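Multiheme cytochrome cf (PDB 6QVM) probably passes electrons through eleven c-type hemes to insoluble iron(III) outside the cell, from its place in the S-layer. Local coordinates at residues A[397-402]-A[570-575]. Numbering follows the deposited sequence.
With CA (calcium ion), chain S; NGA (2-acetamido-2-deoxy-beta-D-galactopyranose), chain D; NGA (2-acetamido-2-deoxy-beta-D-galactopyranose), chain B.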
ATOM      1  N   TYR A 397       0.974   3.075  18.679  1.00 34.52           N
ATOM      2  CA  TYR A 397       0.896   1.673  19.079  1.00 33.17           C
ATOM      3  C   TYR A 397       2.229   1.117  19.578  1.00 37.79           C
ATOM      4  O   TYR A 397       2.230   0.130  20.323  1.00 38.68           O
ATOM      5  CB  TYR A 397       0.383   0.825  17.911  1.00 35.56           C
ATOM      6  CG  TYR A 397       1.479   0.179  17.101  1.00 33.20           C
ATOM      7  CD1 TYR A 397       2.208   0.913  16.179  1.00 30.13           C
ATOM      8  CD2 TYR A 397       1.785  -1.167  17.259  1.00 35.61           C
ATOM      9  CE1 TYR A 397       3.221   0.330  15.442  1.00 31.09           C
ATOM     10  CE2 TYR A 397       2.791  -1.761  16.522  1.00 42.53           C
ATOM     11  CZ  TYR A 397       3.509  -1.008  15.615  1.00 36.72           C
ATOM     12  OH  TYR A 397       4.510  -1.596  14.875  1.00 38.36           O
ATOM     13  N   ASN A 398       3.358   1.711  19.180  1.00 36.22           N
ATOM     14  CA  ASN A 398       4.673   1.245  19.610  1.00 34.85           C
ATOM     15  C   ASN A 398       5.448   2.323  20.363  1.00 38.79           C
ATOM     16  O   ASN A 398       6.675   2.246  20.460  1.00 41.50           O
ATOM     17  CB  ASN A 398       5.492   0.738  18.420  1.00 33.17           C
ATOM     18  CG  ASN A 398       5.741   1.807  17.367  1.00 42.21           C
ATOM     19  OD1 ASN A 398       5.386   2.973  17.537  1.00 36.95           O
ATOM     20  ND2 ASN A 398       6.363   1.406  16.267  1.00 37.16           N
ATOM     21  N   ASP A 399       4.756   3.324  20.897  1.00 41.21           N
ATOM     22  CA  ASP A 399       5.403   4.448  21.550  1.00 45.67           C
ATOM     23  C   ASP A 399       5.668   4.138  23.023  1.00 47.40           C
ATOM     24  O   ASP A 399       5.323   3.072  23.540  1.00 41.55           O
ATOM     25  CB  ASP A 399       4.552   5.708  21.398  1.00 45.24           C
ATOM     26  CG  ASP A 399       4.644   6.313  20.011  1.00 48.43           C
ATOM     27  OD1 ASP A 399       5.376   5.749  19.168  1.00 42.37           O
ATOM     28  OD2 ASP A 399       3.999   7.357  19.773  1.00 43.27           O
ATOM     29  N   GLU A 400       6.287   5.097  23.707  1.00 39.93           N
ATOM     30  CA  GLU A 400       6.566   5.018  25.134  1.00 40.99           C
ATOM     31  C   GLU A 400       5.558   5.879  25.884  1.00 39.13           C
ATOM     32  O   GLU A 400       5.389   7.062  25.566  1.00 44.91           O
ATOM     33  CB  GLU A 400       7.994   5.488  25.417  1.00 43.29           C
ATOM     34  CG  GLU A 400       8.406   5.472  26.879  1.00 59.13           C
ATOM     35  CD  GLU A 400       9.834   5.958  27.079  1.00 67.20           C
ATOM     36  OE1 GLU A 400      10.420   5.684  28.152  1.00 62.08           O
ATOM     37  OE2 GLU A 400      10.367   6.611  26.153  1.00 64.26           O
ATOM     38  N   TYR A 401       4.892   5.288  26.872  1.00 37.32           N
ATOM     39  CA  TYR A 401       3.775   5.922  27.559  1.00 44.15           C
ATOM     40  C   TYR A 401       4.129   6.236  29.004  1.00 50.01           C
ATOM     41  O   TYR A 401       4.739   5.417  29.698  1.00 44.47           O
ATOM     42  CB  TYR A 401       2.534   5.027  27.578  1.00 40.26           C
ATOM     43  CG  TYR A 401       2.196   4.309  26.298  1.00 43.50           C
ATOM     44  CD1 TYR A 401       2.426   4.888  25.056  1.00 42.57           C
ATOM     45  CD2 TYR A 401       1.628   3.045  26.337  1.00 42.37           C
ATOM     46  CE1 TYR A 401       2.113   4.218  23.888  1.00 43.00           C
ATOM     47  CE2 TYR A 401       1.306   2.373  25.184  1.00 47.76           C
ATOM     48  CZ  TYR A 401       1.548   2.962  23.958  1.00 45.96           C
ATOM     49  OH  TYR A 401       1.227   2.278  22.807  1.00 41.91           O
ATOM     50  N   ALA A 402       3.714   7.413  29.455  1.00 47.08           N
ATOM     51  CA  ALA A 402       3.609   7.732  30.874  1.00 50.21           C
ATOM     52  C   ALA A 402       2.115   7.781  31.188  1.00 53.52           C
ATOM     53  O   ALA A 402       1.442   8.780  30.909  1.00 50.06           O
ATOM     54  CB  ALA A 402       4.308   9.049  31.212  1.00 37.95           C
ATOM     55  N   ILE A 570      -2.690   9.579  29.047  1.00 50.85           N
ATOM     56  CA  ILE A 570      -1.364   9.139  28.640  1.00 45.53           C
ATOM     57  C   ILE A 570      -0.575  10.335  28.130  1.00 48.02           C
ATOM     58  O   ILE A 570      -1.096  11.164  27.375  1.00 48.18           O
ATOM     59  CB  ILE A 570      -1.427   8.041  27.560  1.00 45.27           C
ATOM     60  CG1 ILE A 570      -2.374   6.920  27.992  1.00 40.07           C
ATOM     61  CG2 ILE A 570      -0.037   7.497  27.273  1.00 45.57           C
ATOM     62  CD1 ILE A 570      -2.152   5.608  27.254  1.00 48.68           C
ATOM     63  N   ASP A 571       0.680  10.423  28.562  1.00 53.04           N
ATOM     64  CA  ASP A 571       1.667  11.294  27.945  1.00 55.92           C
ATOM     65  C   ASP A 571       2.567  10.436  27.066  1.00 54.73           C
ATOM     66  O   ASP A 571       3.262   9.540  27.559  1.00 52.49           O
ATOM     67  CB  ASP A 571       2.482  12.058  28.990  1.00 56.08           C
ATOM     68  CG  ASP A 571       1.719  13.235  29.579  1.00 66.01           C
ATOM     69  OD1 ASP A 571       0.503  13.344  29.311  1.00 78.09           O
ATOM     70  OD2 ASP A 571       2.331  14.043  30.314  1.00 79.76           O
ATOM     71  N   ASN A 572       2.526  10.697  25.763  1.00 38.20           N
ATOM     72  CA  ASN A 572       3.308   9.951  24.781  1.00 40.93           C
ATOM     73  C   ASN A 572       4.700  10.569  24.741  1.00 43.49           C
ATOM     74  O   ASN A 572       4.913  11.616  24.125  1.00 39.26           O
ATOM     75  CB  ASN A 572       2.621   9.989  23.422  1.00 38.15           C
ATOM     76  CG  ASN A 572       3.174   8.961  22.458  1.00 36.20           C
ATOM     77  OD1 ASN A 572       4.378   8.691  22.442  1.00 42.85           O
ATOM     78  ND2 ASN A 572       2.301   8.380  21.650  1.00 38.95           N
ATOM     79  N   LEU A 573       5.655   9.917  25.402  1.00 36.37           N
ATOM     80  CA  LEU A 573       7.012  10.445  25.463  1.00 45.09           C
ATOM     81  C   LEU A 573       7.754  10.302  24.141  1.00 42.19           C
ATOM     82  O   LEU A 573       8.716  11.039  23.905  1.00 40.18           O
ATOM     83  CB  LEU A 573       7.797   9.761  26.587  1.00 41.61           C
ATOM     84  CG  LEU A 573       7.184  10.002  27.968  1.00 47.48           C
ATOM     85  CD1 LEU A 573       7.984   9.343  29.072  1.00 50.59           C
ATOM     86  CD2 LEU A 573       7.042  11.491  28.222  1.00 43.34           C
ATOM     87  N   THR A 574       7.332   9.377  23.278  1.00 46.48           N
ATOM     88  CA  THR A 574       7.919   9.298  21.945  1.00 45.17           C
ATOM     89  C   THR A 574       7.562  10.529  21.123  1.00 43.78           C
ATOM     90  O   THR A 574       8.415  11.091  20.426  1.00 45.31           O
ATOM     91  CB  THR A 574       7.456   8.029  21.231  1.00 41.98           C
ATOM     92  OG1 THR A 574       7.667   6.888  22.074  1.00 44.53           O
ATOM     93  CG2 THR A 574       8.221   7.845  19.931  1.00 36.32           C
ATOM     94  N   ILE A 575       6.305  10.969  21.201  1.00 48.85           N
ATOM     95  CA  ILE A 575       5.900  12.209  20.547  1.00 42.61           C
ATOM     96  C   ILE A 575       6.621  13.391  21.180  1.00 39.18           C
ATOM     97  O   ILE A 575       7.136  14.276  20.485  1.00 55.35           O
ATOM     98  CB  ILE A 575       4.372  12.382  20.631  1.00 38.04           C
ATOM     99  CG1 ILE A 575       3.655  11.188  19.998  1.00 47.63           C
ATOM    100  CG2 ILE A 575       3.939  13.686  19.968  1.00 27.88           C
ATOM    101  CD1 ILE A 575       4.068  10.923  18.569  1.00 49.32           C
TER
HETATM  102 CA    CA S 722       5.419   5.292  16.830  1.00 38.72          CA
HETATM  103  C1  NGA D   1      12.646   4.142  25.605  1.00 55.46           C
HETATM  104  C2  NGA D   1      13.698   4.844  26.466  1.00 64.69           C
HETATM  105  C3  NGA D   1      13.924   6.287  25.976  1.00 65.79           C
HETATM  106  C4  NGA D   1      14.220   6.213  24.480  1.00 67.48           C
HETATM  107  C5  NGA D   1      13.162   5.430  23.708  1.00 62.21           C
HETATM  108  C6  NGA D   1      13.531   5.291  22.236  1.00 63.66           C
HETATM  109  C7  NGA D   1      13.648   3.687  28.634  1.00 81.95           C
HETATM  110  C8  NGA D   1      14.677   2.730  28.095  1.00 71.31           C
HETATM  111  N2  NGA D   1      13.250   4.693  27.845  1.00 65.77           N
HETATM  112  O3  NGA D   1      14.987   7.001  26.618  1.00 65.82           O
HETATM  113  O4  NGA D   1      15.451   5.555  24.299  1.00 68.96           O
HETATM  114  O5  NGA D   1      13.019   4.137  24.247  1.00 56.88           O
HETATM  115  O6  NGA D   1      13.429   6.551  21.611  1.00 84.35           O
HETATM  116  O7  NGA D   1      13.206   3.520  29.773  1.00 73.92           O
HETATM  117  C1  NGA B   2      14.569   7.362  27.970  1.00 73.81           C
HETATM  118  C2  NGA B   2      15.713   7.861  28.890  1.00 73.49           C
HETATM  119  C3  NGA B   2      15.022   7.634  30.237  1.00 76.15           C
HETATM  120  C4  NGA B   2      13.788   8.503  30.325  1.00 77.73           C
HETATM  121  C5  NGA B   2      12.863   8.275  29.149  1.00 84.62           C
HETATM  122  C6  NGA B   2      11.690   9.241  29.205  1.00 98.57           C
HETATM  123  C7  NGA B   2      18.151   7.679  28.286  1.00 78.67           C
HETATM  124  C8  NGA B   2      19.188   6.710  27.768  1.00 49.88           C
HETATM  125  N2  NGA B   2      16.957   7.143  28.633  1.00 72.67           N
HETATM  126  O3  NGA B   2      15.584   8.046  31.431  1.00 98.24           O
HETATM  127  O4  NGA B   2      14.213   9.848  30.342  1.00 58.39           O
HETATM  128  O5  NGA B   2      13.617   8.425  27.959  1.00 68.15           O
HETATM  129  O6  NGA B   2      10.852   8.861  28.144  1.00117.52           O
HETATM  130  O7  NGA B   2      18.457   8.877  28.370  1.00 62.98           O
HETATM  131  O   HOH W   1       4.402   7.536  17.088  1.00 37.35           O
HETATM  132  O   HOH W   2      10.234   6.853  23.194  1.00 53.82           O
HETATM  133  O   HOH W   3       6.716   6.876  15.379  1.00 44.85           O
HETATM  134  O   HOH W   4       8.005   4.964  17.255  1.00 43.17           O
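A calcium site and a helix N-cap meet where two antiparallel strands join: Asp399 and Asn572 cross at about a right angle, and aspartate suits the junction because its two oxygens serve one the metal, the other the cap. Asp399 OD1 binds calcium at 2.4 Å, beside the side chain of Asn398, three waters, Glu384 and Gly395. Asp399 OD2 receives Asn572 ND2 at 2.7 Å on its anti lone pair, and a metal-bound water donates to it too. An asparagine fits opposite because its amide offers both a donor and an acceptor. Chi1 of -165° sets its CG anti to the backbone N; OD1 accepts from Ile575 N at 3.2 Å and weakly from Thr574 N. An alanine at Asn572 would probably leave the N-H groups of Thr574 and Ile575 without their side-chain cap and Asp399 OD2 without its amide donor.

Thr574 brings a hydroxyl that can take a backbone N-H: OG1 accepts from Glu400 N at 2.8 Å and shares a water with Glu400 OE2. Glu400, extended beyond CG, is long enough to reach the glycan: OE1 accepts from the N-acetylgalactosamine amide N2 at 3.0 Å and also bonds Thr409. Leu573 borders the second sugar, and its N bonds Glu400 O. Farther along, Ala402 and Asp571 form a hydrogen-bonded pair (Ala402 N to Asp571 O, 2.9 Å). On the Tyr401 face, branched, apolar Ile570 packs CG2 against Tyr401 CB at 3.6 Å, with Tyr560 edge-to-face to the ring and a heme nearby. Strands 400-403 and 567-572 are the inner pair of a four-stranded antiparallel sheet, flanked by 410-411 and 589-593.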